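Local coordinates for MAGE domain-containing protein (Xenopus laevis, PDB 7DG2) that probably serves as the MAGE-family Nse3 subunit that, paired with Nse1, binds and shapes Nse4 within the Smc5/6 complex, at residues 120-123 and 129-132; 99-104 and 143-148; 106-109 and 115-118; 108-113 and 205-210. All blocks are in the same frame, centred on the assembly; numbering follows the deposited sequence.

Overall arrangement
Three of the four contacts use helix 94-111, the first helix of the second winged-helix unit of this MAGE protein. Contact 2 joins it to helix 142-152, contact 3 to strand 116-117, and contact 4 joins its last turn to the C-terminal helix 202-209. Contact 1 lies beside it, folding the chain after helix 118-127 back on that helix. Contacts 1 and 2 touch, their centres about 11 Å apart, as do contacts 1 and 3 at about 12 Å. Contacts 2 and 3, centres also about 11 Å apart, are tied by the Lys143-Glu118 salt bridge. Contacts 3 and 4 share Leu108 and Ile109. Residues of the Nse4 chain reach segments of all four.

Contact 1: 120-123 and 129-132; sequences AIWE and RIEP
The indole of Trp122 lies flat against the ring of Pro132. Both belong to a winged-helix unit of the MAGE homology domain: Trp122 on helix 118-127, Pro132 in the loop that leads to helix 142-152. Pro132 CB sits 3.8 Å from the centroid of the six-membered ring of Trp122 and only 4° off its normal, a CH-pi contact over the face. The proline ring is slid along the indole, so that its CD meets Trp122 CE3 at 3.8 Å while CG lies over the fusion carbon CD2. Chi1 of -65° sets CG of Trp122 anti to the carbonyl carbon, and chi2 of 119° turns the indole so that one face meets Pro132. Ile130 comes from another direction: its CG2 approaches the indole edge, 4.1 Å from Trp122 CZ3 and near the ring plane. At the polar end, Trp122 NE1 is hydrogen-bonded to Glu118 OE2, which should limit rotation of the indole, and the side chains of Val142 and Val146 also touch the ring. The chain reverses through a Schellman motif, in which Arg129, with positive phi, is the C-prime residue, Arg129 N bonds Arg126 O and Ile130 N bonds Leu125 O. Arg126 also forms a salt bridge with Glu131, and Trp51 of the Nse4 chain packs on Ile130. No direct hydrogen bond joins the two segments; one water spans them instead, donating to Trp122 O at 2.6 Å and to Ile130 O at 2.7 Å.

Contact 2: 99-104 and 143-148; sequences LGLLMV and KKLVTE
Leu101 supplies about half of the small buried surface here and meets Leu145 and Val146 through a single methyl, CD2. The contact packs the first helix of a winged-helix unit, 94-111, against its third, 142-152, the position taken by the recognition helix in DNA-binding relatives of this fold. Leu101 and Leu145 reach toward each other tip to tip, with CD2 of Leu101 3.7 Å from CD2 of Leu145. Each leucine holds CG anti to its backbone N (chi1 172° for Leu101 and 175° for Leu145), an extended form that brings CD2 of each leucine to the other helix. Val146 comes in across this line: its side chain stands at about a right angle to that of Leu101, and its CG2 lies 4.1 Å from Leu101 CD2. The whole contact is apolar and buried, and no hydrogen bond joins segments 99-104 and 143-148. Phe139 packs on both leucines, and Leu125 of helix 118-127 touches Leu101, as does Trp51 of the Nse4 chain. The wider pi-type turn at 145-148 includes both contacting residues of its helix, Leu145 and Val146. On this helix Lys143 NZ makes a salt bridge with Glu118 OE2. The carbonyl oxygen of Lys143 is gripped twice by Thr147, from opposite faces of its plane: Thr147 N bonds Lys143 O at 2.9 Å, and Thr147 OG1 donates to Lys143 O at 2.6 Å from 37° out of the carbonyl plane.

Contact 3: 106-109 and 115-118; sequences LSLI and TAKE
Ile109 sends two branches against the chain at Thr115 and Ala116. Its CG1 meets the methyl of Ala116, 3.9 Å from that CB, while CG2 lies alongside the backbone of the preceding residue, 3.7 Å from Thr115 N and 4.0 Å from Thr115 CA. This division follows from chi1 of -65°, which sets CG2 anti to the backbone N of Ile109 and leaves CG1 beside that N. Ala116 points its CB toward the helix; this methyl also comes within 4.2 Å of Ile109 CA, and the strand passes close to the helix here. Leu108 adds a looser touch from the neighbouring position, its CD2 4.5 Å from Ala116 CB. The pieces brought together are the end of the first helix and the first strand of a winged helix: after helix 94-111 ends, four residues lead to strand 116-117, which pairs antiparallel with strand 169-173 through backbone bonds between Ala116 and Phe171. Phe171 and Trp173 of that wing strand pack on Ile109 as well, which makes this isoleucine part of the layer between helix and sheet. Thr115 turns its CB away from the helix, and its N stands 3.5 Å from Ile109 O at an angle too poor for a hydrogen bond. Leu108 is packed further by Ile121 and Met124 of helix 118-127 and by Pro9 of the Nse4 chain. Lys117 occupies the N-cap position of helix 118-127, and in the next residue Glu118 OE1 is hydrogen-bonded to Tyr158 OH.

Contact 4: 108-113 and 205-210; sequences LIFMKG and YKDAQE
Phe110 lies between its own helix and Asp207 and Ala208 of helix 202-209. From CB, the ring carbon CG is set anti to the backbone N (chi1 161°), which brings the end of the ring to helix 202-209. Along the near edge CD1 comes within 4.0 Å of Asp207 OD2, and CE1 comes closer, 3.6 Å from the same OD2. OD2 lies at the ring edge near its plane, where the C-H bonds would probably make a weakly favourable partner; the ring and carboxylate planes are 18° apart. At the tip, CZ reaches the methyl of Ala208, 4.1 Å from its CB. Helix 94-111, on which Phe110 stands, is the first helix of a winged helix; helix 202-209 belongs to the C-terminal part that follows its wing strands. Trp173 of the wing strand 169-173 and Leu187 of helix 183-193 also pack on the phenylalanine. Asp207 OD2 has stronger partners than the ring: Asn114 ND2 bonds it, and Lys183 NZ forms a salt bridge. A water also donates to Asp207 OD2 at 2.7 Å and to Phe110 O at 2.8 Å, linking the side chain to the end of the helix. That carbonyl takes a second bond from Gly113 N, 3.1 Å from Phe110 O, within a Schellman motif whose C-prime residue is Gly113, with phi of 91°, and in which Asn114 N bonds Ile109 O.

Contact 1: 120-123 and 129-132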
loop_
_atom_site.group_PDB
_atom_site.type_symbol
_atom_site.label_atom_id
_atom_site.label_comp_id
_atom_site.label_asym_id
_atom_site.label_seq_id
_atom_site.Cartn_x
_atom_site.Cartn_y
_atom_site.Cartn_z
ATOM N N ALA B 120 12.189 21.830 -20.649
ATOM C CA ALA B 120 12.818 20.638 -21.205
ATOM C C ALA B 120 12.121 19.368 -20.737
ATOM O O ALA B 120 12.022 18.402 -21.496
ATOM C CB ALA B 120 14.298 20.603 -20.831
ATOM N N ILE B 121 11.631 19.353 -19.498
ATOM C CA ILE B 121 10.958 18.164 -18.988
ATOM C C ILE B 121 9.628 17.948 -19.706
ATOM O O ILE B 121 9.314 16.832 -20.138
ATOM C CB ILE B 121 10.796 18.265 -17.459
ATOM C CG1 ILE B 121 12.155 18.009 -16.803
ATOM C CG2 ILE B 121 9.711 17.314 -16.958
ATOM C CD1 ILE B 121 12.128 17.946 -15.311
ATOM N N TRP B 122 8.823 19.005 -19.863
ATOM C CA TRP B 122 7.558 18.804 -20.566
ATOM C C TRP B 122 7.771 18.508 -22.044
ATOM O O TRP B 122 6.987 17.769 -22.645
ATOM C CB TRP B 122 6.639 20.012 -20.383
ATOM C CG TRP B 122 6.231 20.183 -18.969
ATOM C CD1 TRP B 122 6.491 21.258 -18.167
ATOM C CD2 TRP B 122 5.527 19.233 -18.154
ATOM N NE1 TRP B 122 5.976 21.046 -16.911
ATOM C CE2 TRP B 122 5.380 19.811 -16.876
ATOM C CE3 TRP B 122 4.999 17.957 -18.383
ATOM C CZ2 TRP B 122 4.721 19.161 -15.830
ATOM C CZ3 TRP B 122 4.345 17.308 -17.336
ATOM C CH2 TRP B 122 4.219 17.912 -16.076
ATOM N N GLU B 123 8.830 19.054 -22.640
ATOM C CA GLU B 123 9.131 18.755 -24.036
ATOM C C GLU B 123 9.412 17.267 -24.222
ATOM O O GLU B 123 8.862 16.622 -25.125
ATOM C CB GLU B 123 10.315 19.611 -24.482
ATOM C CG GLU B 123 10.896 19.287 -25.838
ATOM C CD GLU B 123 12.022 20.241 -26.204
ATOM O OE1 GLU B 123 11.937 20.881 -27.275
ATOM O OE2 GLU B 123 12.980 20.371 -25.407
ATOM N N ARG B 129 3.503 11.176 -24.729
ATOM C CA ARG B 129 2.056 11.409 -24.773
ATOM C C ARG B 129 1.528 11.924 -23.436
ATOM O O ARG B 129 0.438 11.559 -22.993
ATOM C CB ARG B 129 1.308 10.156 -25.237
ATOM C CG ARG B 129 1.853 9.663 -26.577
ATOM C CD ARG B 129 1.161 8.425 -27.115
ATOM N NE ARG B 129 1.914 7.866 -28.237
ATOM C CZ ARG B 129 1.523 6.821 -28.962
ATOM N NH1 ARG B 129 0.376 6.214 -28.690
ATOM N NH2 ARG B 129 2.283 6.385 -29.958
ATOM N N ILE B 130 2.308 12.796 -22.804
ATOM C CA ILE B 130 1.932 13.475 -21.572
ATOM C C ILE B 130 1.903 14.975 -21.839
ATOM O O ILE B 130 2.850 15.524 -22.413
ATOM C CB ILE B 130 2.912 13.143 -20.430
ATOM C CG1 ILE B 130 2.697 11.706 -19.953
ATOM C CG2 ILE B 130 2.749 14.120 -19.282
ATOM C CD1 ILE B 130 3.652 11.282 -18.848
ATOM N N GLU B 131 0.824 15.636 -21.410
ATOM C CA GLU B 131 0.695 17.084 -21.517
ATOM C C GLU B 131 0.335 17.650 -20.144
ATOM O O GLU B 131 -0.588 17.139 -19.492
ATOM C CB GLU B 131 -0.374 17.470 -22.555
ATOM C CG GLU B 131 -0.046 17.031 -23.976
ATOM C CD GLU B 131 0.555 18.144 -24.814
ATOM O OE1 GLU B 131 0.133 18.310 -25.981
ATOM O OE2 GLU B 131 1.440 18.864 -24.309
ATOM N N PRO B 132 1.021 18.699 -19.681
ATOM C CA PRO B 132 0.748 19.193 -18.319
ATOM C C PRO B 132 -0.691 19.644 -18.107
ATOM O O PRO B 132 -1.193 19.570 -16.979
ATOM C CB PRO B 132 1.738 20.362 -18.159
ATOM C CG PRO B 132 2.200 20.703 -19.541
ATOM C CD PRO B 132 2.127 19.425 -20.328
HETATM O O HOH W 1 4.509 17.636 -21.956
#

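Contact 2: 99-104 and 143-148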
loop_
_atom_site.group_PDB
_atom_site.type_symbol
_atom_site.label_atom_id
_atom_site.label_comp_id
_atom_site.label_asym_id
_atom_site.label_seq_id
_atom_site.Cartn_x
_atom_site.Cartn_y
_atom_site.Cartn_z
ATOM N N LEU B 99 6.398 5.648 -10.385
ATOM C CA LEU B 99 7.851 5.554 -10.307
ATOM C C LEU B 99 8.474 5.477 -11.693
ATOM O O LEU B 99 9.583 5.982 -11.899
ATOM C CB LEU B 99 8.270 4.336 -9.471
ATOM C CG LEU B 99 9.739 4.360 -9.066
ATOM C CD1 LEU B 99 9.959 5.425 -7.992
ATOM C CD2 LEU B 99 10.182 3.013 -8.576
ATOM N N GLY B 100 7.782 4.847 -12.649
ATOM C CA GLY B 100 8.244 4.895 -14.026
ATOM C C GLY B 100 8.380 6.324 -14.523
ATOM O O GLY B 100 9.397 6.699 -15.112
ATOM N N LEU B 101 7.358 7.146 -14.273
ATOM C CA LEU B 101 7.418 8.543 -14.702
ATOM C C LEU B 101 8.535 9.284 -13.980
ATOM O O LEU B 101 9.324 10.006 -14.602
ATOM C CB LEU B 101 6.074 9.232 -14.470
ATOM C CG LEU B 101 6.083 10.742 -14.707
ATOM C CD1 LEU B 101 6.473 11.059 -16.138
ATOM C CD2 LEU B 101 4.724 11.349 -14.384
ATOM N N LEU B 102 8.631 9.103 -12.662
ATOM C CA LEU B 102 9.674 9.792 -11.913
ATOM C C LEU B 102 11.055 9.411 -12.417
ATOM O O LEU B 102 11.939 10.269 -12.544
ATOM C CB LEU B 102 9.547 9.485 -10.420
ATOM C CG LEU B 102 10.719 9.991 -9.571
ATOM C CD1 LEU B 102 10.747 11.513 -9.548
ATOM C CD2 LEU B 102 10.580 9.433 -8.168
ATOM N N MET B 103 11.266 8.127 -12.719
ATOM C CA MET B 103 12.593 7.702 -13.149
ATOM C C MET B 103 12.986 8.360 -14.469
ATOM O O MET B 103 14.156 8.705 -14.683
ATOM C CB MET B 103 12.634 6.180 -13.281
ATOM C CG MET B 103 13.926 5.647 -13.889
ATOM S SD MET B 103 15.372 5.948 -12.854
ATOM C CE MET B 103 15.588 4.322 -12.098
ATOM N N VAL B 104 12.020 8.540 -15.362
ATOM C CA VAL B 104 12.294 9.210 -16.630
ATOM C C VAL B 104 12.716 10.654 -16.382
ATOM O O VAL B 104 13.652 11.163 -17.015
ATOM C CB VAL B 104 11.054 9.118 -17.537
ATOM C CG1 VAL B 104 11.196 10.034 -18.739
ATOM C CG2 VAL B 104 10.837 7.684 -17.974
ATOM N N LYS B 143 0.627 17.786 -14.174
ATOM C CA LYS B 143 1.238 18.998 -13.647
ATOM C C LYS B 143 1.317 18.948 -12.127
ATOM O O LYS B 143 2.352 19.273 -11.534
ATOM C CB LYS B 143 0.443 20.228 -14.101
ATOM C CG LYS B 143 0.919 21.529 -13.481
ATOM C CD LYS B 143 2.194 22.045 -14.129
ATOM C CE LYS B 143 2.436 23.497 -13.744
ATOM N NZ LYS B 143 3.629 24.071 -14.413
ATOM N N LYS B 144 0.224 18.540 -11.479
ATOM C CA LYS B 144 0.226 18.453 -10.023
ATOM C C LYS B 144 1.096 17.299 -9.535
ATOM O O LYS B 144 1.786 17.424 -8.518
ATOM C CB LYS B 144 -1.201 18.305 -9.503
ATOM C CG LYS B 144 -1.317 18.458 -7.997
ATOM C CD LYS B 144 -2.738 18.801 -7.577
ATOM C CE LYS B 144 -3.708 17.730 -8.012
ATOM N NZ LYS B 144 -3.312 16.393 -7.488
ATOM N N LEU B 145 1.063 16.162 -10.235
ATOM C CA LEU B 145 1.900 15.029 -9.839
ATOM C C LEU B 145 3.372 15.410 -9.846
ATOM O O LEU B 145 4.103 15.122 -8.889
ATOM C CB LEU B 145 1.649 13.839 -10.771
ATOM C CG LEU B 145 2.552 12.619 -10.554
ATOM C CD1 LEU B 145 2.354 12.079 -9.147
ATOM C CD2 LEU B 145 2.263 11.540 -11.595
ATOM N N VAL B 146 3.822 16.079 -10.913
ATOM C CA VAL B 146 5.249 16.355 -11.084
ATOM C C VAL B 146 5.703 17.558 -10.261
ATOM O O VAL B 146 6.774 17.522 -9.641
ATOM C CB VAL B 146 5.576 16.530 -12.578
ATOM C CG1 VAL B 146 7.013 16.973 -12.747
ATOM C CG2 VAL B 146 5.323 15.217 -13.336
ATOM N N THR B 147 4.925 18.648 -10.240
ATOM C CA THR B 147 5.376 19.873 -9.585
ATOM C C THR B 147 4.945 19.987 -8.129
ATOM O O THR B 147 5.469 20.849 -7.414
ATOM C CB THR B 147 4.873 21.121 -10.338
ATOM O OG1 THR B 147 3.447 21.229 -10.211
ATOM C CG2 THR B 147 5.250 21.041 -11.801
ATOM N N GLU B 148 4.016 19.154 -7.666
ATOM C CA GLU B 148 3.562 19.217 -6.281
ATOM C C GLU B 148 3.807 17.903 -5.552
ATOM O O GLU B 148 4.558 17.886 -4.573
ATOM C CB GLU B 148 2.071 19.610 -6.223
ATOM C CG GLU B 148 1.777 20.976 -6.860
ATOM C CD GLU B 148 0.319 21.408 -6.728
ATOM O OE1 GLU B 148 -0.380 20.931 -5.807
ATOM O OE2 GLU B 148 -0.125 22.230 -7.554
#

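Contact 3: 106-109 and 115-118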
loop_
_atom_site.group_PDB
_atom_site.type_symbol
_atom_site.label_atom_id
_atom_site.label_comp_id
_atom_site.label_asym_id
_atom_site.label_seq_id
_atom_site.Cartn_x
_atom_site.Cartn_y
_atom_site.Cartn_z
ATOM N N LEU B 106 14.003 11.893 -13.445
ATOM C CA LEU B 106 15.319 11.868 -12.806
ATOM C C LEU B 106 16.416 11.614 -13.830
ATOM O O LEU B 106 17.529 12.138 -13.706
ATOM C CB LEU B 106 15.371 10.786 -11.720
ATOM C CG LEU B 106 14.491 10.994 -10.475
ATOM C CD1 LEU B 106 14.553 9.753 -9.585
ATOM C CD2 LEU B 106 14.944 12.209 -9.688
ATOM N N SER B 107 16.126 10.771 -14.822
ATOM C CA SER B 107 17.105 10.448 -15.852
ATOM C C SER B 107 17.502 11.691 -16.632
ATOM O O SER B 107 18.693 11.961 -16.815
ATOM C CB SER B 107 16.552 9.382 -16.799
ATOM O OG SER B 107 16.403 8.128 -16.140
ATOM N N LEU B 108 16.515 12.464 -17.092
ATOM C CA LEU B 108 16.825 13.664 -17.868
ATOM C C LEU B 108 17.657 14.636 -17.044
ATOM O O LEU B 108 18.675 15.160 -17.513
ATOM C CB LEU B 108 15.534 14.327 -18.356
ATOM C CG LEU B 108 15.774 15.593 -19.199
ATOM C CD1 LEU B 108 16.497 15.231 -20.481
ATOM C CD2 LEU B 108 14.472 16.348 -19.500
ATOM N N ILE B 109 17.254 14.857 -15.796
ATOM C CA ILE B 109 17.964 15.794 -14.934
ATOM C C ILE B 109 19.417 15.376 -14.778
ATOM O O ILE B 109 20.339 16.167 -14.997
ATOM C CB ILE B 109 17.261 15.894 -13.570
ATOM C CG1 ILE B 109 15.862 16.492 -13.716
ATOM C CG2 ILE B 109 18.135 16.666 -12.576
ATOM C CD1 ILE B 109 15.046 16.388 -12.432
ATOM N N THR B 115 20.612 19.303 -13.536
ATOM C CA THR B 115 19.538 20.288 -13.538
ATOM C C THR B 115 18.852 20.215 -14.892
ATOM O O THR B 115 19.485 19.900 -15.904
ATOM C CB THR B 115 20.041 21.723 -13.275
ATOM O OG1 THR B 115 20.797 21.759 -12.062
ATOM C CG2 THR B 115 18.882 22.671 -13.114
ATOM N N ALA B 116 17.547 20.476 -14.903
ATOM C CA ALA B 116 16.784 20.542 -16.141
ATOM C C ALA B 116 15.724 21.624 -16.020
ATOM O O ALA B 116 15.048 21.731 -14.992
ATOM C CB ALA B 116 16.117 19.199 -16.471
ATOM N N LYS B 117 15.573 22.423 -17.073
ATOM C CA LYS B 117 14.493 23.398 -17.090
ATOM C C LYS B 117 13.148 22.691 -17.159
ATOM O O LYS B 117 13.015 21.618 -17.762
ATOM C CB LYS B 117 14.644 24.354 -18.275
ATOM C CG LYS B 117 15.863 25.246 -18.196
ATOM C CD LYS B 117 15.676 26.519 -19.014
ATOM C CE LYS B 117 16.852 27.469 -18.825
ATOM N NZ LYS B 117 17.188 27.651 -17.380
ATOM N N GLU B 118 12.139 23.298 -16.527
ATOM C CA GLU B 118 10.792 22.739 -16.616
ATOM C C GLU B 118 10.372 22.548 -18.067
ATOM O O GLU B 118 9.753 21.534 -18.414
ATOM C CB GLU B 118 9.780 23.625 -15.879
ATOM C CG GLU B 118 8.354 23.081 -15.968
ATOM C CD GLU B 118 7.379 23.719 -14.988
ATOM O OE1 GLU B 118 7.713 24.773 -14.403
ATOM O OE2 GLU B 118 6.271 23.158 -14.804
#

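Contact 4: 108-113 and 205-210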
loop_
_atom_site.group_PDB
_atom_site.type_symbol
_atom_site.label_atom_id
_atom_site.label_comp_id
_atom_site.label_asym_id
_atom_site.label_seq_id
_atom_site.Cartn_x
_atom_site.Cartn_y
_atom_site.Cartn_z
ATOM N N LEU B 108 16.515 12.464 -17.092
ATOM C CA LEU B 108 16.825 13.664 -17.868
ATOM C C LEU B 108 17.657 14.636 -17.044
ATOM O O LEU B 108 18.675 15.160 -17.513
ATOM C CB LEU B 108 15.534 14.327 -18.356
ATOM C CG LEU B 108 15.774 15.593 -19.199
ATOM C CD1 LEU B 108 16.497 15.231 -20.481
ATOM C CD2 LEU B 108 14.472 16.348 -19.500
ATOM N N ILE B 109 17.254 14.857 -15.796
ATOM C CA ILE B 109 17.964 15.794 -14.934
ATOM C C ILE B 109 19.417 15.376 -14.778
ATOM O O ILE B 109 20.339 16.167 -14.997
ATOM C CB ILE B 109 17.261 15.894 -13.570
ATOM C CG1 ILE B 109 15.862 16.492 -13.716
ATOM C CG2 ILE B 109 18.135 16.666 -12.576
ATOM C CD1 ILE B 109 15.046 16.388 -12.432
ATOM N N PHE B 110 19.646 14.120 -14.399
ATOM C CA PHE B 110 21.006 13.651 -14.172
ATOM C C PHE B 110 21.822 13.655 -15.462
ATOM O O PHE B 110 22.973 14.110 -15.475
ATOM C CB PHE B 110 20.961 12.248 -13.550
ATOM C CG PHE B 110 22.252 11.487 -13.673
ATOM C CD1 PHE B 110 23.394 11.918 -13.015
ATOM C CD2 PHE B 110 22.319 10.339 -14.453
ATOM C CE1 PHE B 110 24.598 11.216 -13.134
ATOM C CE2 PHE B 110 23.511 9.631 -14.576
ATOM C CZ PHE B 110 24.652 10.075 -13.911
ATOM N N MET B 111 21.246 13.157 -16.560
ATOM C CA MET B 111 22.021 12.996 -17.788
ATOM C C MET B 111 22.402 14.339 -18.394
ATOM O O MET B 111 23.409 14.418 -19.109
ATOM C CB MET B 111 21.244 12.148 -18.801
ATOM C CG MET B 111 21.044 10.665 -18.389
ATOM S SD MET B 111 22.579 9.758 -18.075
ATOM C CE MET B 111 23.138 9.449 -19.757
ATOM N N LYS B 112 21.638 15.390 -18.091
ATOM C CA LYS B 112 21.902 16.750 -18.542
ATOM C C LYS B 112 22.662 17.575 -17.514
ATOM O O LYS B 112 22.589 18.806 -17.549
ATOM C CB LYS B 112 20.586 17.452 -18.893
ATOM C CG LYS B 112 19.921 16.930 -20.139
ATOM C CD LYS B 112 20.825 17.136 -21.340
ATOM C CE LYS B 112 20.072 16.952 -22.642
ATOM N NZ LYS B 112 20.956 17.242 -23.804
ATOM N N GLY B 113 23.382 16.938 -16.598
ATOM C CA GLY B 113 24.239 17.670 -15.686
ATOM C C GLY B 113 23.610 18.082 -14.374
ATOM O O GLY B 113 24.066 19.059 -13.770
ATOM N N TYR B 205 29.118 8.848 -16.304
ATOM C CA TYR B 205 29.733 7.796 -15.502
ATOM C C TYR B 205 30.686 8.373 -14.463
ATOM O O TYR B 205 30.685 7.944 -13.305
ATOM C CB TYR B 205 30.467 6.817 -16.416
ATOM C CG TYR B 205 30.943 5.576 -15.715
ATOM C CD1 TYR B 205 30.126 4.459 -15.620
ATOM C CD2 TYR B 205 32.221 5.504 -15.177
ATOM C CE1 TYR B 205 30.563 3.313 -14.989
ATOM C CE2 TYR B 205 32.661 4.364 -14.545
ATOM C CZ TYR B 205 31.828 3.273 -14.454
ATOM O OH TYR B 205 32.266 2.129 -13.828
ATOM N N LYS B 206 31.518 9.340 -14.857
ATOM C CA LYS B 206 32.428 9.928 -13.880
ATOM C C LYS B 206 31.658 10.685 -12.806
ATOM O O LYS B 206 32.006 10.614 -11.622
ATOM C CB LYS B 206 33.441 10.842 -14.575
ATOM C CG LYS B 206 34.519 11.367 -13.632
ATOM C CD LYS B 206 35.732 11.910 -14.379
ATOM C CE LYS B 206 36.831 12.331 -13.405
ATOM N NZ LYS B 206 38.110 12.666 -14.103
ATOM N N ASP B 207 30.595 11.398 -13.198
ATOM C CA ASP B 207 29.784 12.107 -12.215
ATOM C C ASP B 207 29.131 11.135 -11.239
ATOM O O ASP B 207 29.019 11.423 -10.041
ATOM C CB ASP B 207 28.734 12.958 -12.923
ATOM C CG ASP B 207 27.957 13.840 -11.967
ATOM O OD1 ASP B 207 28.575 14.436 -11.059
ATOM O OD2 ASP B 207 26.731 13.946 -12.127
ATOM N N ALA B 208 28.719 9.966 -11.727
ATOM C CA ALA B 208 28.069 8.987 -10.864
ATOM C C ALA B 208 29.046 8.311 -9.912
ATOM O O ALA B 208 28.628 7.819 -8.859
ATOM C CB ALA B 208 27.347 7.941 -11.721
ATOM N N GLN B 209 30.338 8.282 -10.250
ATOM C CA GLN B 209 31.321 7.658 -9.371
ATOM C C GLN B 209 31.674 8.538 -8.180
ATOM O O GLN B 209 31.977 8.015 -7.102
ATOM C CB GLN B 209 32.590 7.313 -10.155
ATOM C CG GLN B 209 32.416 6.202 -11.171
ATOM C CD GLN B 209 33.676 5.380 -11.365
ATOM O OE1 GLN B 209 34.715 5.900 -11.772
ATOM N NE2 GLN B 209 33.591 4.084 -11.070
ATOM N N GLU B 210 31.643 9.859 -8.345
ATOM C CA GLU B 210 32.009 10.783 -7.272
ATOM C C GLU B 210 30.813 11.187 -6.415
ATOM O O GLU B 210 30.232 10.358 -5.708
ATOM C CB GLU B 210 32.678 12.031 -7.855
ATOM C CG GLU B 210 34.127 11.812 -8.269
ATOM C CD GLU B 210 34.381 12.149 -9.728
ATOM O OE1 GLU B 210 33.881 13.198 -10.195
ATOM O OE2 GLU B 210 35.079 11.361 -10.406
HETATM O O HOH W 2 25.606 14.210 -14.615
#